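Local coordinates for protein N-deoxyribosyltransferase (Bacillus psychrosaccharolyticus, PDB 6EVS) that catalyses the transfer of 2'-deoxyribose between nucleobases, as a nucleoside 2-deoxyribosyltransferase used to make modified nucleosides, and assembles as a hexamer, at residues V25-G30 with P36-L41. Sequence-based numbering, arbitrary orientation.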
loop_
_atom_site.group_PDB
_atom_site.type_symbol
_atom_site.label_atom_id
_atom_site.label_comp_id
_atom_site.label_asym_id
_atom_site.label_seq_id
_atom_site.Cartn_x
_atom_site.Cartn_y
_atom_site.Cartn_z
ATOM N N VAL A 25 8.645 -26.102 -15.932
ATOM C CA VAL A 25 8.991 -25.117 -16.955
ATOM C C VAL A 25 9.662 -23.905 -16.318
ATOM O O VAL A 25 10.725 -23.452 -16.769
ATOM C CB VAL A 25 7.743 -24.712 -17.757
ATOM C CG1 VAL A 25 8.010 -23.428 -18.554
ATOM C CG2 VAL A 25 7.326 -25.847 -18.697
ATOM N N LEU A 26 9.053 -23.364 -15.260
ATOM C CA LEU A 26 9.575 -22.131 -14.680
ATOM C C LEU A 26 10.906 -22.368 -13.983
ATOM O O LEU A 26 11.775 -21.488 -14.003
ATOM C CB LEU A 26 8.562 -21.520 -13.708
ATOM C CG LEU A 26 7.224 -21.111 -14.330
ATOM C CD1 LEU A 26 6.220 -20.679 -13.281
ATOM C CD2 LEU A 26 7.421 -20.002 -15.359
ATOM N N ARG A 27 11.095 -23.552 -13.389
ATOM C CA ARG A 27 12.350 -23.839 -12.696
ATOM C C ARG A 27 13.469 -24.157 -13.680
ATOM O O ARG A 27 14.630 -23.811 -13.435
ATOM C CB ARG A 27 12.151 -24.990 -11.706
ATOM C CG ARG A 27 11.416 -24.566 -10.438
ATOM C CD ARG A 27 11.342 -25.682 -9.371
ATOM N NE ARG A 27 10.670 -25.173 -8.176
ATOM C CZ ARG A 27 9.870 -25.882 -7.385
ATOM N NH1 ARG A 27 9.638 -27.159 -7.647
ATOM N NH2 ARG A 27 9.320 -25.311 -6.321
ATOM N N ASP A 28 13.145 -24.815 -14.795
ATOM C CA ASP A 28 14.155 -25.056 -15.817
ATOM C C ASP A 28 14.616 -23.760 -16.463
ATOM O O ASP A 28 15.705 -23.719 -17.048
ATOM C CB ASP A 28 13.625 -25.998 -16.903
ATOM C CG ASP A 28 13.426 -27.418 -16.397
ATOM O OD1 ASP A 28 14.031 -27.779 -15.362
ATOM O OD2 ASP A 28 12.671 -28.171 -17.047
ATOM N N LEU A 29 13.799 -22.714 -16.404
ATOM C CA LEU A 29 14.211 -21.400 -16.872
ATOM C C LEU A 29 15.098 -20.675 -15.863
ATOM O O LEU A 29 15.561 -19.567 -16.154
ATOM C CB LEU A 29 12.973 -20.557 -17.197
ATOM C CG LEU A 29 12.192 -20.980 -18.452
ATOM C CD1 LEU A 29 10.808 -20.338 -18.475
ATOM C CD2 LEU A 29 12.963 -20.661 -19.736
ATOM N N GLY A 30 15.363 -21.276 -14.703
ATOM C CA GLY A 30 16.220 -20.687 -13.694
ATOM C C GLY A 30 15.503 -19.902 -12.616
ATOM O O GLY A 30 16.172 -19.338 -11.737
ATOM N N PRO A 36 2.670 -23.783 -3.702
ATOM C CA PRO A 36 1.957 -24.035 -2.445
ATOM C C PRO A 36 1.778 -25.501 -2.109
ATOM O O PRO A 36 1.729 -25.831 -0.922
ATOM C CB PRO A 36 0.610 -23.344 -2.669
ATOM C CG PRO A 36 0.984 -22.145 -3.572
ATOM C CD PRO A 36 2.020 -22.733 -4.511
ATOM N N ARG A 37 1.699 -26.386 -3.104
ATOM C CA ARG A 37 1.492 -27.806 -2.828
ATOM C C ARG A 37 2.700 -28.447 -2.147
ATOM O O ARG A 37 2.545 -29.476 -1.466
ATOM C CB ARG A 37 1.164 -28.546 -4.126
ATOM C CG ARG A 37 2.374 -28.870 -4.979
ATOM C CD ARG A 37 2.002 -29.687 -6.188
ATOM N NE ARG A 37 3.174 -29.997 -6.998
ATOM C CZ ARG A 37 3.376 -31.157 -7.603
ATOM N NH1 ARG A 37 2.483 -32.122 -7.470
ATOM N NH2 ARG A 37 4.468 -31.350 -8.329
ATOM N N GLU A 38 3.897 -27.874 -2.326
ATOM C CA GLU A 38 5.096 -28.348 -1.648
ATOM C C GLU A 38 5.219 -27.785 -0.245
ATOM O O GLU A 38 6.211 -28.068 0.433
ATOM C CB GLU A 38 6.358 -27.971 -2.439
ATOM C CG GLU A 38 6.302 -28.206 -3.947
ATOM C CD GLU A 38 7.586 -27.777 -4.647
ATOM O OE1 GLU A 38 7.985 -28.436 -5.630
ATOM O OE2 GLU A 38 8.197 -26.775 -4.215
ATOM N N ASN A 39 4.246 -26.994 0.199
ATOM C CA ASN A 39 4.325 -26.252 1.450
ATOM C C ASN A 39 3.052 -26.431 2.247
ATOM O O ASN A 39 2.469 -25.486 2.782
ATOM C CB ASN A 39 4.633 -24.798 1.131
ATOM C CG ASN A 39 5.956 -24.667 0.435
ATOM O OD1 ASN A 39 6.015 -24.545 -0.799
ATOM N ND2 ASN A 39 7.042 -24.732 1.208
ATOM N N GLN A 40 2.601 -27.679 2.336
ATOM C CA GLN A 40 1.453 -28.053 3.142
ATOM C C GLN A 40 1.852 -28.339 4.585
ATOM O O GLN A 40 0.997 -28.735 5.387
ATOM C CB GLN A 40 0.736 -29.252 2.489
ATOM C CG GLN A 40 0.178 -28.849 1.106
ATOM C CD GLN A 40 -0.521 -29.962 0.351
ATOM O OE1 GLN A 40 -1.648 -30.341 0.673
ATOM N NE2 GLN A 40 0.129 -30.463 -0.690
ATOM N N LEU A 41 3.142 -28.140 4.912
ATOM C CA LEU A 41 3.725 -28.033 6.249
ATOM C C LEU A 41 3.851 -29.403 6.902
ATOM O O LEU A 41 2.848 -30.104 7.062
ATOM C CB LEU A 41 2.901 -27.060 7.098
ATOM C CG LEU A 41 3.002 -25.661 6.467
ATOM C CD1 LEU A 41 2.355 -24.578 7.327
ATOM C CD2 LEU A 41 4.462 -25.319 6.197
#
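The guanidinium of Arg27 receives the carboxylate of Glu38 at its edge, with Glu38 CD in the guanidinium plane; across this contact neither flat group lies over a face of the other. The two planes are turned 24° apart, and the grip is end-on, with one nitrogen for each oxygen. Arg27 NH1 donates to Glu38 OE1 at 2.9 Å along a nearly straight bond (168°), while Arg27 NH2 reaches Glu38 OE2 at 2.8 Å and is somewhat more bent. Both oxygens are met on their syn sides, although the nitrogens are tilted out of the carboxylate plane, NH2 more than NH1. This two-pronged salt bridge should restrain the rotation of both charged ends, and a further bond from Arg27 NH2 to the carbonyl oxygen of Val33 helps hold the guanidinium. The CA atoms of Arg27 and Glu38 stand 14.0 Å apart. In both residues CG is anti to the carbonyl carbon (chi1 -76° in Arg27) and the chain beyond runs extended, the two meeting from opposite directions. Arg37 NH2 lies 6.7 Å from Arg27 NH1 and has its own acid in Glu23, which the Glu38 side chain also touches, making a small charged cluster at the surface. Asn39 N closes the 3-10 turn on Pro36 O, and Gln40 NE2 bonds back to Arg37 O at 2.7 Å, in the carbonyl plane and on a lone pair. Helix 13-28, which ends in a Schellman motif at Gly30, is the connection of a beta-alpha-beta crossover from strand 3-7 to strand 32-34, outermost in the parallel sheet of this chain; the salt bridge joins the helix's last turn to the loop that follows the second strand and leads to helix 49-65.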